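Local coordinates for uncharacterized protein (Eubacterium siraeum, PDB 4NZK), which is of unknown function but belongs to the DHHW family of the SGNH hydrolase clan, consistent with a hydrolase-like enzyme acting on ester or acetyl groups, at residues V102-V107 with N131-K136; F220-P225 with S261-G266; A231-T236 with I250-P255. All coordinates share one frame; numbering follows the deposited sequence.

Overall arrangement
All three contacts are mainly buried, and their apolar chemistry is similar. Contact 1 lies across the chain's centre from contacts 2 and 3, about 26 and 28 Å between centres. Contacts 1 and 3 reach the same seven-stranded mixed sheet near its two ends. Contact 1 packs a helix on strand 101-107, and contact 3 brings a loop to the outermost strand 229-234. Contact 2 sets strand 218-224 of a small separate sheet against the same long loop. Contacts 2 and 3 touch: Thr262 O and Val252 N are 2.8 Å apart, a probable backbone hydrogen bond. Contact 1 buries an amide, contact 2 gathers aromatic rings, and contact 3 buries a tyrosine hydroxyl.

Contact 1: residues V102-V107 with N131-K136; sequences VFNMVV and NSIANK. With EDO (1,2-ethanediol), chain D.
Ile133 lies over the side chains of Asn104 and Val106 and uses a different branch for each. Its CG2 methyl comes within 3.8 Å of Asn104 ND2. Its CD1 methyl reaches Val106 CG2 at 4.3 Å, a looser apolar contact. The first torsion of Ile133, -70°, sets CG2 anti to the backbone N and CG1 beside it, and so gives each branch its own partner on the strand. A nearly extended second torsion then carries CD1 forward to the valine. Asn104 and Ile133 cross at about a right angle. The methyl meets the amide nitrogen by van der Waals packing alone.

Asn104 and Val106 are two residues apart on the strand, and both point to the helix. The amide of Asn104 is buried but has polar partners at both ends. OD1 is hydrogen-bonded with Tyr85 OH, and ND2 with Asn142 OD1. Together these bonds should fix the rotation of the amide while the methyl of Ile133 packs against it.

The backbones stay well apart. Asn104 CA and Ala134 CA, the nearest pair there, are 8.1 Å from each other. Within the helix, Lys136 bends at its last torsion. Its NZ bonds to Ser132 OG at 2.9 Å and to O2 of a 1,2-ethanediol, probably from the crystallisation liquor.

This is helix-on-sheet packing in an alpha/beta fold. Strand 101-107, helix 126-136 and the short parallel strand 141-142 follow in order as a beta-alpha-beta crossover. Ile133 also touches Tyr85 of helix 83-96 and Ala338 of helix 335-339. Val106 meets helix 335-339 too. In the sheet, strand 101-107 lies between 141-142 and 328-334, parallel to both.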
loop_
_atom_site.group_PDB
_atom_site.type_symbol
_atom_site.label_atom_id
_atom_site.label_comp_id
_atom_site.label_asym_id
_atom_site.label_seq_id
_atom_site.Cartn_x
_atom_site.Cartn_y
_atom_site.Cartn_z
ATOM N N VAL A 102 9.325 11.666 -9.089
ATOM C CA VAL A 102 8.160 11.429 -8.226
ATOM C C VAL A 102 7.197 10.550 -9.016
ATOM O O VAL A 102 6.905 10.832 -10.192
ATOM C CB VAL A 102 7.483 12.738 -7.848
ATOM C CG1 VAL A 102 6.276 12.504 -6.942
ATOM C CG2 VAL A 102 8.514 13.684 -7.166
ATOM N N PHE A 103 6.779 9.459 -8.371
ATOM C CA PHE A 103 5.946 8.436 -8.979
ATOM C C PHE A 103 4.635 8.356 -8.196
ATOM O O PHE A 103 4.597 8.602 -6.978
ATOM C CB PHE A 103 6.606 7.064 -8.884
ATOM C CG PHE A 103 7.934 6.922 -9.595
ATOM C CD1 PHE A 103 9.121 7.419 -9.051
ATOM C CD2 PHE A 103 7.998 6.247 -10.795
ATOM C CE1 PHE A 103 10.336 7.206 -9.695
ATOM C CE2 PHE A 103 9.201 6.052 -11.455
ATOM C CZ PHE A 103 10.367 6.549 -10.910
ATOM N N ASN A 104 3.573 8.006 -8.904
ATOM C CA ASN A 104 2.257 7.830 -8.315
ATOM C C ASN A 104 1.743 6.426 -8.662
ATOM O O ASN A 104 1.749 6.032 -9.821
ATOM C CB ASN A 104 1.309 8.825 -8.970
ATOM C CG ASN A 104 -0.123 8.622 -8.548
ATOM O OD1 ASN A 104 -0.427 8.687 -7.375
ATOM N ND2 ASN A 104 -1.004 8.339 -9.514
HETATM N N MSE A 105 1.287 5.702 -7.646
HETATM C CA MSE A 105 0.674 4.373 -7.861
HETATM C C MSE A 105 -0.510 4.209 -6.950
HETATM O O MSE A 105 -0.375 3.850 -5.778
HETATM C CB MSE A 105 1.724 3.255 -7.726
HETATM C CG MSE A 105 1.093 1.915 -8.202
HETATM SE SE MSE A 105 2.404 0.480 -8.309
HETATM C CE MSE A 105 2.991 0.511 -6.490
ATOM N N VAL A 106 -1.684 4.526 -7.489
ATOM C CA VAL A 106 -2.938 4.385 -6.792
ATOM C C VAL A 106 -3.538 3.057 -7.198
ATOM O O VAL A 106 -3.671 2.769 -8.393
ATOM C CB VAL A 106 -3.913 5.563 -7.068
ATOM C CG1 VAL A 106 -5.245 5.328 -6.357
ATOM C CG2 VAL A 106 -3.289 6.879 -6.603
ATOM N N VAL A 107 -3.904 2.260 -6.209
ATOM C CA VAL A 107 -4.359 0.892 -6.493
ATOM C C VAL A 107 -5.776 0.674 -5.968
ATOM O O VAL A 107 -6.189 1.291 -5.002
ATOM C CB VAL A 107 -3.415 -0.166 -5.899
ATOM C CG1 VAL A 107 -2.054 -0.123 -6.600
ATOM C CG2 VAL A 107 -3.241 -0.016 -4.389
ATOM N N ASN A 131 -7.625 6.805 -13.366
ATOM C CA ASN A 131 -7.409 7.560 -14.606
ATOM C C ASN A 131 -7.509 9.064 -14.392
ATOM O O ASN A 131 -6.683 9.834 -14.927
ATOM C CB ASN A 131 -8.384 7.144 -15.704
ATOM C CG ASN A 131 -8.109 5.757 -16.250
ATOM O OD1 ASN A 131 -7.007 5.211 -16.103
ATOM N ND2 ASN A 131 -9.099 5.196 -16.929
ATOM N N SER A 132 -8.535 9.489 -13.651
ATOM C CA SER A 132 -8.738 10.922 -13.396
ATOM C C SER A 132 -7.509 11.538 -12.730
ATOM O O SER A 132 -7.028 12.605 -13.113
ATOM C CB SER A 132 -9.983 11.131 -12.536
ATOM O OG SER A 132 -10.095 12.500 -12.148
ATOM N N ILE A 133 -6.996 10.853 -11.706
ATOM C CA ILE A 133 -5.787 11.293 -11.034
ATOM C C ILE A 133 -4.613 11.374 -12.033
ATOM O O ILE A 133 -3.914 12.385 -12.119
ATOM C CB ILE A 133 -5.460 10.362 -9.843
ATOM C CG1 ILE A 133 -6.487 10.564 -8.727
ATOM C CG2 ILE A 133 -4.031 10.604 -9.340
ATOM C CD1 ILE A 133 -6.523 9.460 -7.715
ATOM N N ALA A 134 -4.406 10.303 -12.806
ATOM C CA ALA A 134 -3.283 10.264 -13.766
ATOM C C ALA A 134 -3.345 11.437 -14.747
ATOM O O ALA A 134 -2.325 12.049 -15.054
ATOM C CB ALA A 134 -3.253 8.929 -14.514
ATOM N N ASN A 135 -4.551 11.795 -15.146
ATOM C CA ASN A 135 -4.751 12.833 -16.135
ATOM C C ASN A 135 -4.445 14.211 -15.578
ATOM O O ASN A 135 -4.230 15.144 -16.349
ATOM C CB ASN A 135 -6.183 12.798 -16.660
ATOM C CG ASN A 135 -6.463 11.567 -17.506
ATOM O OD1 ASN A 135 -5.573 11.008 -18.141
ATOM N ND2 ASN A 135 -7.721 11.165 -17.532
ATOM N N LYS A 136 -4.458 14.359 -14.255
ATOM C CA LYS A 136 -4.250 15.657 -13.618
ATOM C C LYS A 136 -2.823 15.854 -13.132
ATOM O O LYS A 136 -2.459 16.958 -12.656
ATOM C CB LYS A 136 -5.237 15.791 -12.438
ATOM C CG LYS A 136 -6.676 15.933 -12.890
ATOM C CD LYS A 136 -7.690 15.711 -11.788
ATOM C CE LYS A 136 -9.128 15.919 -12.260
ATOM N NZ LYS A 136 -9.523 15.004 -13.396
HETATM C C1 EDO D . -11.762 17.240 -16.249
HETATM O O1 EDO D . -10.753 16.749 -17.185
HETATM C C2 EDO D . -12.530 16.078 -15.599
HETATM O O2 EDO D . -12.049 15.803 -14.249
#

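Contact 2: residues F220-P225 with S261-G266; sequences FTYYIP and STFMGG. With EDO (1,2-ethanediol), chain B.
Tyr222 meets both Phe263 and Thr262, and it joins a two-stranded antiparallel sheet, 192-199 with 218-224, to the loop before strand 270-275. Its CB faces the rim of the Phe263 ring. It lies 3.9 Å from Phe263 CZ, near the plane of that ring. Rotation about the CA–CB bond, 69°, places CG between the backbone N and the carbonyl carbon. With the second torsion near perpendicular (-82°), one ring face is turned to Thr262. Further out, CE2 and CZ of Tyr222 share the CG2 methyl of Thr262, with Tyr222 CZ at 4.0 Å from it. The methyl stands over the face, 18° off the ring normal, and makes a CH-pi contact.

Phe220 lies two residues back on the strand and points to the same loop. It and Phe263 come from opposite directions. Phe263 CE2 sits in the plane of the Phe220 ring, at its edge, 3.7 Å from Phe220 CZ. Phe263 thus touches the strand through CE2, CZ and CE1.

Pro167 of helix 167-180 touches Phe220, Tyr222 and Phe263, and so joins the apolar cluster. Phe199 meets Phe220 edge-to-face. The other branch of Thr262 is polar: while CG2 covers the tyrosine, OG1 is hydrogen-bonded with Ala259 O.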
loop_
_atom_site.group_PDB
_atom_site.type_symbol
_atom_site.label_atom_id
_atom_site.label_comp_id
_atom_site.label_asym_id
_atom_site.label_seq_id
_atom_site.Cartn_x
_atom_site.Cartn_y
_atom_site.Cartn_z
ATOM N N PHE A 220 -2.544 -15.923 5.200
ATOM C CA PHE A 220 -1.712 -14.800 4.890
ATOM C C PHE A 220 -0.300 -15.260 4.589
ATOM O O PHE A 220 0.398 -15.754 5.466
ATOM C CB PHE A 220 -1.723 -13.870 6.089
ATOM C CG PHE A 220 -1.026 -12.572 5.874
ATOM C CD1 PHE A 220 -1.690 -11.501 5.287
ATOM C CD2 PHE A 220 0.274 -12.402 6.302
ATOM C CE1 PHE A 220 -1.039 -10.259 5.138
ATOM C CE2 PHE A 220 0.923 -11.186 6.173
ATOM C CZ PHE A 220 0.274 -10.115 5.583
ATOM N N THR A 221 0.149 -15.014 3.362
ATOM C CA THR A 221 1.475 -15.442 2.940
ATOM C C THR A 221 2.313 -14.235 2.661
ATOM O O THR A 221 1.892 -13.345 1.898
ATOM C CB THR A 221 1.376 -16.307 1.681
ATOM O OG1 THR A 221 0.495 -17.409 1.950
ATOM C CG2 THR A 221 2.751 -16.801 1.263
ATOM N N TYR A 222 3.498 -14.191 3.265
ATOM C CA TYR A 222 4.426 -13.082 3.034
ATOM C C TYR A 222 5.815 -13.602 2.701
ATOM O O TYR A 222 6.052 -14.819 2.701
ATOM C CB TYR A 222 4.437 -12.101 4.195
ATOM C CG TYR A 222 5.034 -12.592 5.501
ATOM C CD1 TYR A 222 4.284 -13.350 6.387
ATOM C CD2 TYR A 222 6.331 -12.235 5.859
ATOM C CE1 TYR A 222 4.820 -13.759 7.597
ATOM C CE2 TYR A 222 6.880 -12.618 7.061
ATOM C CZ TYR A 222 6.118 -13.387 7.942
ATOM O OH TYR A 222 6.640 -13.803 9.169
ATOM N N TYR A 223 6.702 -12.690 2.351
ATOM C CA TYR A 223 7.946 -13.042 1.695
ATOM C C TYR A 223 9.088 -12.178 2.183
ATOM O O TYR A 223 8.991 -10.941 2.204
ATOM C CB TYR A 223 7.815 -12.860 0.147
ATOM C CG TYR A 223 6.545 -13.445 -0.418
ATOM C CD1 TYR A 223 6.437 -14.780 -0.770
ATOM C CD2 TYR A 223 5.414 -12.641 -0.544
ATOM C CE1 TYR A 223 5.232 -15.293 -1.256
ATOM C CE2 TYR A 223 4.228 -13.131 -1.041
ATOM C CZ TYR A 223 4.118 -14.435 -1.376
ATOM O OH TYR A 223 2.889 -14.864 -1.824
ATOM N N ILE A 224 10.183 -12.825 2.560
ATOM C CA ILE A 224 11.340 -12.098 3.064
ATOM C C ILE A 224 12.398 -12.067 1.964
ATOM O O ILE A 224 12.805 -13.114 1.439
ATOM C CB ILE A 224 11.881 -12.829 4.329
ATOM C CG1 ILE A 224 10.792 -12.914 5.421
ATOM C CG2 ILE A 224 13.129 -12.124 4.861
ATOM C CD1 ILE A 224 11.199 -13.761 6.590
ATOM N N PRO A 225 12.889 -10.875 1.632
ATOM C CA PRO A 225 13.811 -10.790 0.505
ATOM C C PRO A 225 15.187 -11.325 0.824
ATOM O O PRO A 225 15.568 -11.438 1.987
ATOM C CB PRO A 225 13.882 -9.275 0.232
ATOM C CG PRO A 225 13.588 -8.624 1.563
ATOM C CD PRO A 225 12.578 -9.559 2.225
ATOM N N SER A 261 0.060 -6.309 10.238
ATOM C CA SER A 261 0.998 -5.492 10.991
ATOM C C SER A 261 2.378 -6.152 11.106
ATOM O O SER A 261 3.274 -5.615 11.709
ATOM C CB SER A 261 0.432 -5.131 12.371
ATOM O OG SER A 261 -0.645 -4.249 12.200
ATOM N N THR A 262 2.534 -7.346 10.546
ATOM C CA THR A 262 3.870 -7.932 10.388
ATOM C C THR A 262 4.838 -6.912 9.740
ATOM O O THR A 262 6.020 -6.875 10.058
ATOM C CB THR A 262 3.798 -9.202 9.527
ATOM O OG1 THR A 262 2.945 -10.153 10.172
ATOM C CG2 THR A 262 5.164 -9.792 9.294
ATOM N N PHE A 263 4.337 -6.109 8.810
ATOM C CA PHE A 263 5.174 -5.109 8.134
ATOM C C PHE A 263 5.334 -3.844 9.008
ATOM O O PHE A 263 4.438 -3.007 9.090
ATOM C CB PHE A 263 4.592 -4.774 6.767
ATOM C CG PHE A 263 4.272 -6.010 5.962
ATOM C CD1 PHE A 263 5.251 -6.956 5.713
ATOM C CD2 PHE A 263 2.985 -6.256 5.529
ATOM C CE1 PHE A 263 4.931 -8.126 5.030
ATOM C CE2 PHE A 263 2.654 -7.387 4.845
ATOM C CZ PHE A 263 3.631 -8.334 4.582
HETATM N N MSE A 264 6.474 -3.780 9.671
HETATM C CA MSE A 264 6.932 -2.666 10.499
HETATM C C MSE A 264 6.092 -2.339 11.711
HETATM O O MSE A 264 6.314 -1.305 12.364
HETATM C CB MSE A 264 7.108 -1.434 9.638
HETATM C CG MSE A 264 8.088 -1.766 8.518
HETATM SE SE MSE A 264 8.073 -0.378 7.140
HETATM C CE MSE A 264 6.377 -0.851 6.269
ATOM N N GLY A 265 5.160 -3.241 12.063
ATOM C CA GLY A 265 4.391 -3.133 13.297
ATOM C C GLY A 265 3.248 -2.146 13.375
ATOM O O GLY A 265 2.502 -2.138 14.341
ATOM N N GLY A 266 3.046 -1.361 12.341
ATOM C CA GLY A 266 2.076 -0.269 12.429
ATOM C C GLY A 266 2.521 0.903 11.600
ATOM O O GLY A 266 3.566 0.826 10.893
HETATM C C1 EDO B . 5.690 2.412 8.727
HETATM O O1 EDO B . 4.548 1.755 8.202
HETATM C C2 EDO B . 5.755 3.903 8.345
HETATM O O2 EDO B . 4.465 4.499 8.414
#

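Contact 3: residues A231-T236 with I250-P255; sequences ATYYTT and IFVDQP
Tyr233 points its hydroxyl at the backbone of Ile250, while Ala231 meets a branch of the same isoleucine. Tyr233 and Ala231 belong to strand 229-234, an edge strand of the mixed sheet in this SGNH hydrolase-like alpha/beta fold. Their partner is the long irregular loop that leads on to strand 270-275.

Ala231 and Tyr233 are two residues apart and both point to the loop. The alanine is short and the tyrosine long, and they take different parts of Ile250. Ala231 CB packs on Ile250 CG2 at 3.9 Å. Tyr233 reaches further and meets the loop end on, through its OH, with the ring atoms further back. That OH comes to 3.6 Å from Ile250 CA. The same oxygen lies 4.2 Å from Val252 CG2, so the hydroxyl touches the backbone and, more loosely, the valine.

Ile250 uses its two branches differently. Its first torsion, 64°, leaves CG2 beside the backbone N, where it meets Ala231. CG1 is turned instead over one face of the neighbouring Phe251 ring, 3.5 Å above its plane and offset toward the rim.

The buried hydroxyl of Tyr233 is hydrogen-bonded with Ser249 O, which should hold the tip of the ring beside the loop. Ile250 N is bonded with Tyr229 OH, so a second tyrosine of the strand also binds the loop. Later in the loop, Met264 CA packs 3.6 Å from Tyr233 OH.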
loop_
_atom_site.group_PDB
_atom_site.type_symbol
_atom_site.label_atom_id
_atom_site.label_comp_id
_atom_site.label_asym_id
_atom_site.label_seq_id
_atom_site.Cartn_x
_atom_site.Cartn_y
_atom_site.Cartn_z
ATOM N N ALA A 231 17.071 -2.002 9.277
ATOM C CA ALA A 231 16.052 -0.973 9.450
ATOM C C ALA A 231 16.291 -0.238 10.752
ATOM O O ALA A 231 16.675 -0.863 11.755
ATOM C CB ALA A 231 14.667 -1.575 9.416
ATOM N N THR A 232 16.032 1.069 10.741
ATOM C CA THR A 232 16.094 1.923 11.936
ATOM C C THR A 232 14.728 2.586 12.076
ATOM O O THR A 232 14.188 3.163 11.105
ATOM C CB THR A 232 17.227 2.947 11.830
ATOM O OG1 THR A 232 18.465 2.236 11.632
ATOM C CG2 THR A 232 17.322 3.800 13.099
ATOM N N TYR A 233 14.173 2.499 13.281
ATOM C CA TYR A 233 12.864 3.039 13.589
ATOM C C TYR A 233 12.957 4.440 14.215
ATOM O O TYR A 233 13.754 4.683 15.125
ATOM C CB TYR A 233 12.103 2.073 14.488
ATOM C CG TYR A 233 11.633 0.846 13.753
ATOM C CD1 TYR A 233 12.467 -0.245 13.572
ATOM C CD2 TYR A 233 10.331 0.749 13.268
ATOM C CE1 TYR A 233 12.044 -1.358 12.863
ATOM C CE2 TYR A 233 9.895 -0.354 12.593
ATOM C CZ TYR A 233 10.749 -1.416 12.386
ATOM O OH TYR A 233 10.313 -2.515 11.694
ATOM N N TYR A 234 12.150 5.345 13.670
ATOM C CA TYR A 234 12.120 6.743 14.058
ATOM C C TYR A 234 10.705 7.177 14.425
ATOM O O TYR A 234 9.710 6.549 14.028
ATOM C CB TYR A 234 12.610 7.615 12.903
ATOM C CG TYR A 234 14.066 7.485 12.543
ATOM C CD1 TYR A 234 14.505 6.463 11.707
ATOM C CD2 TYR A 234 15.000 8.422 12.974
ATOM C CE1 TYR A 234 15.837 6.344 11.366
ATOM C CE2 TYR A 234 16.335 8.312 12.622
ATOM C CZ TYR A 234 16.743 7.272 11.824
ATOM O OH TYR A 234 18.062 7.153 11.458
ATOM N N THR A 235 10.629 8.260 15.185
ATOM C CA THR A 235 9.370 8.877 15.473
ATOM C C THR A 235 8.911 9.618 14.216
ATOM O O THR A 235 9.654 9.745 13.246
ATOM C CB THR A 235 9.515 9.924 16.581
ATOM O OG1 THR A 235 10.435 10.944 16.147
ATOM C CG2 THR A 235 10.036 9.296 17.796
ATOM N N THR A 236 7.715 10.179 14.284
ATOM C CA THR A 236 7.142 10.900 13.134
ATOM C C THR A 236 7.779 12.261 12.861
ATOM O O THR A 236 7.533 12.879 11.805
ATOM C CB THR A 236 5.627 11.005 13.245
ATOM O OG1 THR A 236 5.287 11.675 14.452
ATOM C CG2 THR A 236 4.994 9.625 13.210
ATOM N N ILE A 250 12.251 -5.336 9.401
ATOM C CA ILE A 250 10.940 -4.789 9.028
ATOM C C ILE A 250 9.818 -5.769 9.310
ATOM O O ILE A 250 8.669 -5.442 9.070
ATOM C CB ILE A 250 10.846 -4.307 7.561
ATOM C CG1 ILE A 250 11.031 -5.482 6.616
ATOM C CG2 ILE A 250 11.802 -3.154 7.331
ATOM C CD1 ILE A 250 10.748 -5.075 5.188
ATOM N N PHE A 251 10.131 -6.990 9.741
ATOM C CA PHE A 251 9.117 -8.004 10.038
ATOM C C PHE A 251 8.975 -8.126 11.526
ATOM O O PHE A 251 9.944 -8.469 12.213
ATOM C CB PHE A 251 9.469 -9.365 9.390
ATOM C CG PHE A 251 9.672 -9.263 7.906
ATOM C CD1 PHE A 251 8.595 -9.295 7.040
ATOM C CD2 PHE A 251 10.935 -9.089 7.381
ATOM C CE1 PHE A 251 8.777 -9.155 5.656
ATOM C CE2 PHE A 251 11.129 -8.923 6.019
ATOM C CZ PHE A 251 10.037 -8.979 5.143
ATOM N N VAL A 252 7.755 -7.870 12.008
ATOM C CA VAL A 252 7.457 -7.832 13.412
ATOM C C VAL A 252 6.519 -8.977 13.749
ATOM O O VAL A 252 5.478 -9.138 13.123
ATOM C CB VAL A 252 6.813 -6.475 13.758
ATOM C CG1 VAL A 252 6.502 -6.358 15.249
ATOM C CG2 VAL A 252 7.773 -5.352 13.402
ATOM N N ASP A 253 6.842 -9.736 14.779
ATOM C CA ASP A 253 5.962 -10.855 15.196
ATOM C C ASP A 253 4.611 -10.340 15.692
ATOM O O ASP A 253 4.540 -9.317 16.392
ATOM C CB ASP A 253 6.617 -11.694 16.281
ATOM C CG ASP A 253 7.804 -12.501 15.763
ATOM O OD1 ASP A 253 7.911 -12.712 14.529
ATOM O OD2 ASP A 253 8.629 -12.933 16.597
ATOM N N GLN A 254 3.561 -11.014 15.244
ATOM C CA GLN A 254 2.202 -10.653 15.568
ATOM C C GLN A 254 1.345 -11.865 15.807
ATOM O O GLN A 254 1.598 -12.935 15.228
ATOM C CB GLN A 254 1.542 -9.951 14.385
ATOM C CG GLN A 254 2.187 -8.666 13.941
ATOM C CD GLN A 254 2.030 -7.539 14.911
ATOM O OE1 GLN A 254 1.163 -7.576 15.770
ATOM N NE2 GLN A 254 2.876 -6.524 14.786
ATOM N N PRO A 255 0.271 -11.681 16.594
ATOM C CA PRO A 255 -0.712 -12.750 16.607
ATOM C C PRO A 255 -1.374 -12.825 15.209
ATOM O O PRO A 255 -1.228 -11.890 14.406
ATOM C CB PRO A 255 -1.709 -12.288 17.679
ATOM C CG PRO A 255 -1.597 -10.793 17.706
ATOM C CD PRO A 255 -0.174 -10.472 17.320
#